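Local coordinates for protein GCN5-related N-acetyltransferase (Kribbella flavida, PDB 4MY0) that binds acetyl-coenzyme A and probably transfers its acetyl group to amino groups, perhaps those of aminoglycosides, as a GNAT-family enzyme, at residues D149-G154 with S245-A250; V214-S219 with W240-S245; F143-A148 with L265-E270. One frame throughout, in Å; residues are numbered along the deposited sequence.

Contact 1 (D149-G154 with S245-A250); sequences DLRSLG and SGASIA. With ACO (acetyl coenzyme *a), chain P.
Arg151 runs past Ser245 and Ala247 on its way to a bound acetyl-coenzyme A. Its CG lies 4.1 Å from Ser245 CA, and its CD touches the methyl of Ala247 more loosely. This is a composite cofactor site at a subunit interface of a GNAT acetyltransferase. The second subunit binds the same cofactor through backbone amides of Gly96, Gly98 and Gly100, the glycine-rich acetyl-CoA loop of this family.

The flat end of Arg151 lies over a face of the adenine. ACO C5A sits 3.1 Å above the guanidinium plane, offset toward its rim. The extended chain, with CG anti to the backbone N (chi1 180°), carries the group that far. NH1 also reaches out at its edge to the ribose hydroxyl. That bond, from NH1 to ACO O2B, is 3.3 Å long and bent to 149°.

Ser248 and Ile249 meet the pantetheine arm instead. Ser248 OG approaches ACO O5P at a very short 2.5 Å, so the exact geometry there is doubtful. Ile249 CG1 packs 3.5 Å from ACO O5P.

Behind them, the turn after helix 233-244 is held by Gly246 O, which accepts from Ile249 N and Ala250 N on opposite faces of its plane. At the end of helix 147-151, Ser152 OG donates to Asp149 O over 3.2 Å, from above the carbonyl plane.

Contact 2 (V214-S219 with W240-S245); sequences VVYNWS and WATVGS
Val243 packs against Val214 and Tyr216 in a buried helix-on-strand contact. It joins the last turns of helix 233-244 to strand 212-219. The two segments run nearly parallel, 16° apart, with their axes 9.4 Å from each other at closest approach.

One methyl does most of the work. Val243 CG2 meets Val214 CG2 at 3.7 Å. Val243 CG2 also sits over one face of the Tyr216 ring, 4.1 Å from the ring centroid and 24° off the normal, a CH-pi contact. The methyl is offset toward the rim and is nearest CD2. The other methyl, CG1, approaches CD1 of the same ring. The Tyr216 side chain leaves the strand toward the helix, and CG between the backbone N and the carbonyl carbon (chi1 66°) sets the ring beside Val243.

In this GNAT domain the helix thus packs on a sheet face, where strand 212-219 lies between strands 205-209 and 222-230. Tyr207 extends the packing to Val214, Tyr216 and Thr242. Pro92 of the second subunit packs on Tyr216, Thr242 and Ser245.

A water joins the phenol oxygen to the backbone of Val243. This water lies 3.0 Å from Tyr216 OH and donates to Val243 O, also at 3.0 Å. One residue earlier, Thr242 O receives Ser245 OG at 2.6 Å, with the donor tilted from the carbonyl plane. Arg95 NH1 of the second subunit also bonds Ser245 OG.

Contact 3 (F143-A148 with L265-E270); sequences FSFQAA and LLVEHE
Gln146 and His269 both place CG anti to their own carbonyl carbon (chi1 -47° and -58°), and these torsions lay the glutamine amide over a face of the imidazole. Beyond CG the glutamine chain is extended. The amide and ring planes are 28° apart, so the amide lies tilted over the ring. Gln146 NE2 comes nearest, 3.4 Å from His269 CG and equally close to CB. Gln146 OE1 lies 4.0 Å above the His269 ring plane, offset toward the rim. The aliphatic CG of Glu268 packs on the opposite face, so the imidazole lies between the Gln146 amide and the CG of Glu268. With an alanine here in place of His269, the Gln146 amide is likely to lose the flat face it lies on and be freer to turn.

Deeper in, Phe145 and Val267 cross at about a right angle. Phe145 CD1 touches Val267 CG2 at 4.1 Å, an apolar contact reached obliquely. Leu150 and Asp149 of helix 147-151 also pack on Val267.

A water bridges the backbones between these two pairs. It accepts from Gln146 N at 3.0 Å and donates to His269 O at 2.8 Å. The same water lies in the plane of the Phe145 ring, at its edge. Asp149 positions the loop by accepting from the backbone N of both Glu268 and His269.

The third subunit faces this loop. Its Arg279 forms a salt bridge with Glu270, and its Thr126 and Arg130 bond the backbone oxygens of Glu268 and Val267. Gln146 occupies the N-cap position of helix 147-151. Here the junction of strand 135-146 and that helix meets the loop after helix 263-266, at the edge of a GNAT acetyl-CoA site between subunits, where the cofactor touches Glu268.

Overall arrangement
From the N terminus, the chain first reaches the end of strand 135-146, where contact 3 opens, and then helix 147-151, where contact 1 opens. Strand 212-219 and helix 233-244 follow and form contact 2. The turn after that helix closes contact 1, and the loop after helix 263-266 closes contact 3. The loops therefore nest without crossing: contact 2 within contact 1, and contact 1 within contact 3. Contacts 1 and 2 share Ser245, and Leu153 packs on Trp240 between them. Helix 147-151 serves contacts 1 and 3. Contacts 1 and 2 face the second subunit, whereas contact 3 faces the third.

Contact 1 (D149-G154 with S245-A250)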
loop_
_atom_site.group_PDB
_atom_site.type_symbol
_atom_site.label_atom_id
_atom_site.label_comp_id
_atom_site.label_asym_id
_atom_site.label_seq_id
_atom_site.Cartn_x
_atom_site.Cartn_y
_atom_site.Cartn_z
ATOM N N ASP C 149 -11.733 -7.954 -22.069
ATOM C CA ASP C 149 -13.062 -8.548 -22.121
ATOM C C ASP C 149 -13.981 -7.718 -23.037
ATOM O O ASP C 149 -14.690 -8.261 -23.890
ATOM C CB ASP C 149 -13.618 -8.593 -20.695
ATOM C CG ASP C 149 -14.862 -9.443 -20.569
ATOM O OD1 ASP C 149 -15.442 -9.848 -21.611
ATOM O OD2 ASP C 149 -15.265 -9.693 -19.411
ATOM N N LEU C 150 -13.953 -6.403 -22.854
ATOM C CA LEU C 150 -14.737 -5.483 -23.670
ATOM C C LEU C 150 -14.316 -5.560 -25.134
ATOM O O LEU C 150 -15.143 -5.475 -26.054
ATOM C CB LEU C 150 -14.528 -4.063 -23.155
ATOM C CG LEU C 150 -15.019 -3.849 -21.728
ATOM C CD1 LEU C 150 -14.829 -2.410 -21.317
ATOM C CD2 LEU C 150 -16.471 -4.232 -21.613
ATOM N N ARG C 151 -13.017 -5.744 -25.338
ATOM C CA ARG C 151 -12.430 -5.704 -26.662
ATOM C C ARG C 151 -13.025 -6.777 -27.574
ATOM O O ARG C 151 -13.122 -6.584 -28.787
ATOM C CB ARG C 151 -10.918 -5.884 -26.556
ATOM C CG ARG C 151 -10.234 -5.864 -27.900
ATOM C CD ARG C 151 -8.747 -6.136 -27.808
ATOM N NE ARG C 151 -8.260 -6.315 -29.164
ATOM C CZ ARG C 151 -8.188 -7.492 -29.763
ATOM N NH1 ARG C 151 -7.776 -7.576 -31.019
ATOM N NH2 ARG C 151 -8.527 -8.585 -29.094
ATOM N N SER C 152 -13.434 -7.902 -26.995
ATOM C CA SER C 152 -13.923 -9.012 -27.814
ATOM C C SER C 152 -15.446 -9.112 -27.891
ATOM O O SER C 152 -15.969 -10.169 -28.230
ATOM C CB SER C 152 -13.353 -10.334 -27.301
ATOM O OG SER C 152 -13.771 -10.551 -25.968
ATOM N N LEU C 153 -16.156 -8.017 -27.603
ATOM C CA LEU C 153 -17.620 -8.032 -27.662
ATOM C C LEU C 153 -18.189 -8.109 -29.080
ATOM O O LEU C 153 -19.344 -8.497 -29.263
ATOM C CB LEU C 153 -18.224 -6.852 -26.895
ATOM C CG LEU C 153 -18.098 -7.012 -25.384
ATOM C CD1 LEU C 153 -18.699 -5.823 -24.667
ATOM C CD2 LEU C 153 -18.748 -8.315 -24.918
ATOM N N GLY C 154 -17.387 -7.759 -30.083
ATOM C CA GLY C 154 -17.810 -7.928 -31.466
ATOM C C GLY C 154 -18.459 -6.686 -32.046
ATOM O O GLY C 154 -18.019 -5.568 -31.771
ATOM N N SER C 245 -10.660 -1.698 -27.212
ATOM C CA SER C 245 -9.589 -1.836 -28.198
ATOM C C SER C 245 -8.276 -1.285 -27.639
ATOM O O SER C 245 -7.208 -1.577 -28.163
ATOM C CB SER C 245 -9.939 -1.101 -29.495
ATOM O OG SER C 245 -9.847 0.312 -29.312
ATOM N N GLY C 246 -8.356 -0.487 -26.575
ATOM C CA GLY C 246 -7.160 0.026 -25.922
ATOM C C GLY C 246 -6.432 -0.942 -24.988
ATOM O O GLY C 246 -5.470 -0.550 -24.319
ATOM N N ALA C 247 -6.867 -2.205 -24.950
ATOM C CA ALA C 247 -6.430 -3.148 -23.903
ATOM C C ALA C 247 -4.936 -3.437 -23.875
ATOM O O ALA C 247 -4.416 -3.868 -22.840
ATOM C CB ALA C 247 -7.209 -4.479 -23.987
ATOM N N SER C 248 -4.250 -3.230 -24.999
ATOM C CA SER C 248 -2.800 -3.469 -25.055
ATOM C C SER C 248 -2.041 -2.536 -24.098
ATOM O O SER C 248 -0.935 -2.850 -23.656
ATOM C CB SER C 248 -2.297 -3.271 -26.483
ATOM O OG SER C 248 -2.852 -2.084 -27.049
ATOM N N ILE C 249 -2.653 -1.387 -23.794
ATOM C CA ILE C 249 -2.078 -0.381 -22.906
ATOM C C ILE C 249 -2.858 -0.304 -21.585
ATOM O O ILE C 249 -2.274 -0.291 -20.496
ATOM C CB ILE C 249 -2.127 1.014 -23.571
ATOM C CG1 ILE C 249 -1.405 0.995 -24.923
ATOM C CG2 ILE C 249 -1.562 2.085 -22.630
ATOM C CD1 ILE C 249 0.091 0.640 -24.816
ATOM N N ALA C 250 -4.182 -0.225 -21.690
ATOM C CA ALA C 250 -5.029 -0.098 -20.504
ATOM C C ALA C 250 -5.611 -1.454 -20.133
ATOM O O ALA C 250 -6.340 -2.052 -20.922
ATOM C CB ALA C 250 -6.147 0.908 -20.753
HETATM N N1A ACO P . -4.984 -8.135 -27.784
HETATM C C2A ACO P . -4.887 -9.296 -28.468
HETATM N N3A ACO P . -4.761 -9.357 -29.812
HETATM C C4A ACO P . -4.726 -8.222 -30.550
HETATM C C5A ACO P . -4.830 -6.918 -29.872
HETATM C C6A ACO P . -4.967 -6.925 -28.397
HETATM N N6A ACO P . -5.067 -5.763 -27.701
HETATM N N7A ACO P . -4.773 -5.975 -30.836
HETATM C C8A ACO P . -4.644 -6.610 -32.028
HETATM N N9A ACO P . -4.623 -7.949 -31.853
HETATM C C1B ACO P . -4.484 -8.979 -32.905
HETATM C C2B ACO P . -5.723 -9.091 -33.764
HETATM O O2B ACO P . -6.750 -9.873 -33.139
HETATM C C3B ACO P . -5.140 -9.773 -34.982
HETATM O O3B ACO P . -4.937 -11.146 -34.668
HETATM P P3B ACO P . -5.949 -12.301 -35.148
HETATM O O7A ACO P . -7.324 -11.743 -34.845
HETATM O O8A ACO P . -5.634 -12.423 -36.623
HETATM O O9A ACO P . -5.546 -13.502 -34.326
HETATM C C4B ACO P . -3.741 -9.190 -35.111
HETATM O O4B ACO P . -3.442 -8.637 -33.820
HETATM C C5B ACO P . -3.652 -8.100 -36.177
HETATM O O5B ACO P . -4.760 -7.215 -35.988
HETATM P P1A ACO P . -4.874 -5.760 -36.675
HETATM O O1A ACO P . -3.945 -5.649 -37.861
HETATM O O2A ACO P . -6.352 -5.506 -36.771
HETATM O O3A ACO P . -4.211 -4.858 -35.509
HETATM P P2A ACO P . -4.695 -3.381 -35.092
HETATM O O4A ACO P . -4.968 -2.612 -36.370
HETATM O O5A ACO P . -5.786 -3.523 -34.076
HETATM O O6A ACO P . -3.360 -2.757 -34.415
HETATM C CBP ACO P . -2.398 -2.177 -32.282
HETATM C CCP ACO P . -2.814 -3.304 -33.217
HETATM C CDP ACO P . -1.282 -1.338 -32.895
HETATM C CEP ACO P . -1.919 -2.794 -30.976
HETATM C CAP ACO P . -3.651 -1.322 -32.071
HETATM O OAP ACO P . -4.726 -2.163 -31.619
HETATM C C9P ACO P . -3.422 -0.158 -31.143
HETATM O O9P ACO P . -3.154 0.935 -31.627
HETATM N N8P ACO P . -3.534 -0.361 -29.821
HETATM C C7P ACO P . -3.351 0.682 -28.820
HETATM C C6P ACO P . -1.944 1.275 -28.825
HETATM C C5P ACO P . -0.900 0.181 -28.761
HETATM O O5P ACO P . -1.001 -0.731 -27.947
HETATM N N4P ACO P . 0.127 0.279 -29.607
HETATM C C3P ACO P . 1.457 -0.197 -29.233
HETATM C C2P ACO P . 1.844 -1.474 -29.964
HETATM S S1P ACO P . 3.548 -1.854 -29.657
#

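Contact 2 (V214-S219 with W240-S245)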
loop_
_atom_site.group_PDB
_atom_site.type_symbol
_atom_site.label_atom_id
_atom_site.label_comp_id
_atom_site.label_asym_id
_atom_site.label_seq_id
_atom_site.Cartn_x
_atom_site.Cartn_y
_atom_site.Cartn_z
ATOM N N VAL C 214 -20.360 6.775 -27.362
ATOM C CA VAL C 214 -19.584 6.572 -26.145
ATOM C C VAL C 214 -18.597 7.724 -26.026
ATOM O O VAL C 214 -18.050 8.209 -27.036
ATOM C CB VAL C 214 -18.857 5.205 -26.139
ATOM C CG1 VAL C 214 -17.866 5.118 -27.281
ATOM C CG2 VAL C 214 -18.143 4.950 -24.789
ATOM N N VAL C 215 -18.414 8.196 -24.800
ATOM C CA VAL C 215 -17.403 9.202 -24.514
ATOM C C VAL C 215 -16.525 8.655 -23.406
ATOM O O VAL C 215 -17.022 8.246 -22.356
ATOM C CB VAL C 215 -18.028 10.527 -24.065
ATOM C CG1 VAL C 215 -16.935 11.583 -23.861
ATOM C CG2 VAL C 215 -19.056 11.002 -25.111
ATOM N N TYR C 216 -15.219 8.618 -23.643
ATOM C CA TYR C 216 -14.301 8.121 -22.625
ATOM C C TYR C 216 -12.985 8.893 -22.622
ATOM O O TYR C 216 -12.757 9.761 -23.475
ATOM C CB TYR C 216 -14.068 6.611 -22.760
ATOM C CG TYR C 216 -13.346 6.171 -24.016
ATOM C CD1 TYR C 216 -12.009 5.790 -23.974
ATOM C CD2 TYR C 216 -14.005 6.107 -25.234
ATOM C CE1 TYR C 216 -11.354 5.374 -25.109
ATOM C CE2 TYR C 216 -13.354 5.694 -26.380
ATOM C CZ TYR C 216 -12.031 5.330 -26.314
ATOM O OH TYR C 216 -11.394 4.896 -27.459
ATOM N N ASN C 217 -12.139 8.601 -21.636
ATOM C CA ASN C 217 -10.868 9.311 -21.486
ATOM C C ASN C 217 -9.900 8.513 -20.621
ATOM O O ASN C 217 -10.277 7.486 -20.044
ATOM C CB ASN C 217 -11.095 10.701 -20.877
ATOM C CG ASN C 217 -12.077 10.675 -19.715
ATOM O OD1 ASN C 217 -11.765 10.175 -18.635
ATOM N ND2 ASN C 217 -13.276 11.209 -19.939
ATOM N N TRP C 218 -8.655 8.979 -20.530
ATOM C CA TRP C 218 -7.667 8.314 -19.686
ATOM C C TRP C 218 -7.875 8.646 -18.226
ATOM O O TRP C 218 -8.145 9.797 -17.888
ATOM C CB TRP C 218 -6.260 8.735 -20.090
ATOM C CG TRP C 218 -5.858 8.162 -21.411
ATOM C CD1 TRP C 218 -5.861 8.797 -22.622
ATOM C CD2 TRP C 218 -5.411 6.823 -21.659
ATOM N NE1 TRP C 218 -5.434 7.935 -23.599
ATOM C CE2 TRP C 218 -5.144 6.718 -23.034
ATOM C CE3 TRP C 218 -5.184 5.711 -20.842
ATOM C CZ2 TRP C 218 -4.679 5.538 -23.618
ATOM C CZ3 TRP C 218 -4.725 4.542 -21.418
ATOM C CH2 TRP C 218 -4.485 4.462 -22.797
ATOM N N SER C 219 -7.714 7.641 -17.366
ATOM C CA SER C 219 -7.718 7.853 -15.917
ATOM C C SER C 219 -6.536 7.085 -15.287
ATOM O O SER C 219 -6.653 5.897 -14.999
ATOM C CB SER C 219 -9.054 7.392 -15.323
ATOM O OG SER C 219 -9.203 7.806 -13.979
ATOM N N TRP C 240 -18.579 -0.646 -26.808
ATOM C CA TRP C 240 -17.724 -1.221 -25.757
ATOM C C TRP C 240 -16.440 -1.752 -26.367
ATOM O O TRP C 240 -15.373 -1.636 -25.778
ATOM C CB TRP C 240 -18.437 -2.336 -24.983
ATOM C CG TRP C 240 -19.420 -1.804 -23.988
ATOM C CD1 TRP C 240 -20.783 -1.917 -24.033
ATOM C CD2 TRP C 240 -19.117 -1.049 -22.805
ATOM N NE1 TRP C 240 -21.345 -1.279 -22.942
ATOM C CE2 TRP C 240 -20.344 -0.729 -22.183
ATOM C CE3 TRP C 240 -17.923 -0.594 -22.223
ATOM C CZ2 TRP C 240 -20.413 0.017 -20.999
ATOM C CZ3 TRP C 240 -17.988 0.140 -21.054
ATOM C CH2 TRP C 240 -19.223 0.438 -20.448
ATOM N N ALA C 241 -16.539 -2.346 -27.552
ATOM C CA ALA C 241 -15.346 -2.905 -28.179
ATOM C C ALA C 241 -14.388 -1.786 -28.618
ATOM O O ALA C 241 -13.170 -1.956 -28.572
ATOM C CB ALA C 241 -15.719 -3.827 -29.341
ATOM N N THR C 242 -14.939 -0.642 -29.025
ATOM C CA THR C 242 -14.122 0.545 -29.304
ATOM C C THR C 242 -13.299 0.954 -28.079
ATOM O O THR C 242 -12.087 1.149 -28.177
ATOM C CB THR C 242 -14.985 1.733 -29.760
ATOM O OG1 THR C 242 -15.773 1.333 -30.885
ATOM C CG2 THR C 242 -14.110 2.926 -30.157
ATOM N N VAL C 243 -13.949 1.071 -26.923
ATOM C CA VAL C 243 -13.231 1.416 -25.694
ATOM C C VAL C 243 -12.182 0.347 -25.355
ATOM O O VAL C 243 -11.019 0.658 -25.070
ATOM C CB VAL C 243 -14.192 1.575 -24.497
ATOM C CG1 VAL C 243 -13.421 1.984 -23.239
ATOM C CG2 VAL C 243 -15.277 2.604 -24.814
ATOM N N GLY C 244 -12.600 -0.914 -25.397
ATOM C CA GLY C 244 -11.731 -2.029 -25.050
ATOM C C GLY C 244 -10.569 -2.254 -26.004
ATOM O O GLY C 244 -9.597 -2.921 -25.646
ATOM N N SER C 245 -10.660 -1.698 -27.212
ATOM C CA SER C 245 -9.589 -1.836 -28.198
ATOM C C SER C 245 -8.276 -1.285 -27.639
ATOM O O SER C 245 -7.208 -1.577 -28.163
ATOM C CB SER C 245 -9.939 -1.101 -29.495
ATOM O OG SER C 245 -9.847 0.312 -29.312
HETATM O O HOH W 1 -9.530 2.667 -26.782
#

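Contact 3 (F143-A148 with L265-E270)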
loop_
_atom_site.group_PDB
_atom_site.type_symbol
_atom_site.label_atom_id
_atom_site.label_comp_id
_atom_site.label_asym_id
_atom_site.label_seq_id
_atom_site.Cartn_x
_atom_site.Cartn_y
_atom_site.Cartn_z
ATOM N N PHE C 143 -18.191 1.275 -11.974
ATOM C CA PHE C 143 -17.769 -0.123 -12.001
ATOM C C PHE C 143 -16.490 -0.279 -12.814
ATOM O O PHE C 143 -16.185 0.566 -13.660
ATOM C CB PHE C 143 -18.888 -1.011 -12.564
ATOM C CG PHE C 143 -20.103 -1.073 -11.670
ATOM C CD1 PHE C 143 -20.080 -1.822 -10.498
ATOM C CD2 PHE C 143 -21.252 -0.365 -11.987
ATOM C CE1 PHE C 143 -21.199 -1.868 -9.656
ATOM C CE2 PHE C 143 -22.378 -0.412 -11.153
ATOM C CZ PHE C 143 -22.348 -1.161 -9.996
ATOM N N SER C 144 -15.729 -1.339 -12.550
ATOM C CA SER C 144 -14.470 -1.532 -13.263
ATOM C C SER C 144 -14.454 -2.873 -13.983
ATOM O O SER C 144 -14.692 -3.921 -13.372
ATOM C CB SER C 144 -13.282 -1.430 -12.295
ATOM O OG SER C 144 -13.333 -0.219 -11.555
ATOM N N PHE C 145 -14.160 -2.832 -15.280
ATOM C CA PHE C 145 -14.122 -4.040 -16.096
ATOM C C PHE C 145 -12.721 -4.292 -16.633
ATOM O O PHE C 145 -11.866 -3.390 -16.629
ATOM C CB PHE C 145 -15.102 -3.897 -17.267
ATOM C CG PHE C 145 -16.512 -3.577 -16.835
ATOM C CD1 PHE C 145 -17.413 -4.593 -16.572
ATOM C CD2 PHE C 145 -16.928 -2.256 -16.671
ATOM C CE1 PHE C 145 -18.716 -4.307 -16.156
ATOM C CE2 PHE C 145 -18.237 -1.954 -16.258
ATOM C CZ PHE C 145 -19.129 -2.980 -15.994
ATOM N N GLN C 146 -12.478 -5.512 -17.101
ATOM C CA GLN C 146 -11.221 -5.818 -17.784
ATOM C C GLN C 146 -11.345 -5.352 -19.233
ATOM O O GLN C 146 -12.299 -5.715 -19.933
ATOM C CB GLN C 146 -10.922 -7.320 -17.739
ATOM C CG GLN C 146 -11.098 -7.945 -16.360
ATOM C CD GLN C 146 -10.746 -9.438 -16.336
ATOM O OE1 GLN C 146 -10.027 -9.940 -17.206
ATOM N NE2 GLN C 146 -11.258 -10.148 -15.334
ATOM N N ALA C 147 -10.395 -4.542 -19.691
ATOM C CA ALA C 147 -10.449 -4.041 -21.068
ATOM C C ALA C 147 -10.446 -5.158 -22.120
ATOM O O ALA C 147 -11.128 -5.059 -23.143
ATOM C CB ALA C 147 -9.311 -3.051 -21.313
ATOM N N ALA C 148 -9.673 -6.219 -21.885
ATOM C CA ALA C 148 -9.556 -7.289 -22.893
ATOM C C ALA C 148 -10.903 -7.977 -23.106
ATOM O O ALA C 148 -11.178 -8.528 -24.171
ATOM C CB ALA C 148 -8.495 -8.318 -22.474
ATOM N N LEU C 265 -24.615 -7.904 -18.523
ATOM C CA LEU C 265 -25.180 -9.100 -19.140
ATOM C C LEU C 265 -24.357 -9.553 -20.346
ATOM O O LEU C 265 -24.506 -10.678 -20.823
ATOM C CB LEU C 265 -26.630 -8.830 -19.576
ATOM C CG LEU C 265 -27.630 -8.377 -18.510
ATOM C CD1 LEU C 265 -28.933 -7.908 -19.143
ATOM C CD2 LEU C 265 -27.902 -9.498 -17.523
ATOM N N LEU C 266 -23.494 -8.670 -20.837
ATOM C CA LEU C 266 -22.732 -8.930 -22.058
ATOM C C LEU C 266 -21.313 -9.434 -21.789
ATOM O O LEU C 266 -20.819 -10.305 -22.508
ATOM C CB LEU C 266 -22.654 -7.656 -22.907
ATOM C CG LEU C 266 -23.952 -7.116 -23.509
ATOM C CD1 LEU C 266 -23.750 -5.733 -24.107
ATOM C CD2 LEU C 266 -24.438 -8.070 -24.564
ATOM N N VAL C 267 -20.649 -8.878 -20.774
ATOM C CA VAL C 267 -19.234 -9.198 -20.560
ATOM C C VAL C 267 -19.031 -10.511 -19.826
ATOM O O VAL C 267 -19.836 -10.886 -18.969
ATOM C CB VAL C 267 -18.480 -8.086 -19.819
ATOM C CG1 VAL C 267 -18.557 -6.812 -20.606
ATOM C CG2 VAL C 267 -19.052 -7.879 -18.434
ATOM N N GLU C 268 -17.950 -11.204 -20.169
ATOM C CA GLU C 268 -17.629 -12.478 -19.542
ATOM C C GLU C 268 -17.282 -12.322 -18.061
ATOM O O GLU C 268 -17.872 -12.980 -17.203
ATOM C CB GLU C 268 -16.473 -13.172 -20.272
ATOM C CG GLU C 268 -15.876 -14.335 -19.470
ATOM C CD GLU C 268 -14.809 -15.111 -20.231
ATOM O OE1 GLU C 268 -14.040 -15.862 -19.578
ATOM O OE2 GLU C 268 -14.751 -14.979 -21.473
ATOM N N HIS C 269 -16.323 -11.457 -17.758
ATOM C CA HIS C 269 -15.886 -11.284 -16.379
ATOM C C HIS C 269 -16.709 -10.187 -15.736
ATOM O O HIS C 269 -16.852 -9.101 -16.302
ATOM C CB HIS C 269 -14.396 -10.955 -16.347
ATOM C CG HIS C 269 -13.547 -12.006 -16.993
ATOM N ND1 HIS C 269 -13.032 -13.079 -16.295
ATOM C CD2 HIS C 269 -13.142 -12.160 -18.275
ATOM C CE1 HIS C 269 -12.339 -13.846 -17.120
ATOM N NE2 HIS C 269 -12.396 -13.314 -18.329
ATOM N N GLU C 270 -17.281 -10.464 -14.570
ATOM C CA GLU C 270 -18.158 -9.471 -13.972
ATOM C C GLU C 270 -17.309 -8.327 -13.416
ATOM O O GLU C 270 -16.105 -8.481 -13.213
ATOM C CB GLU C 270 -19.109 -10.080 -12.924
ATOM C CG GLU C 270 -18.527 -10.324 -11.547
ATOM C CD GLU C 270 -19.576 -10.830 -10.551
ATOM O OE1 GLU C 270 -20.221 -9.992 -9.875
ATOM O OE2 GLU C 270 -19.750 -12.068 -10.440
HETATM O O HOH W 2 -14.867 -7.400 -17.159
#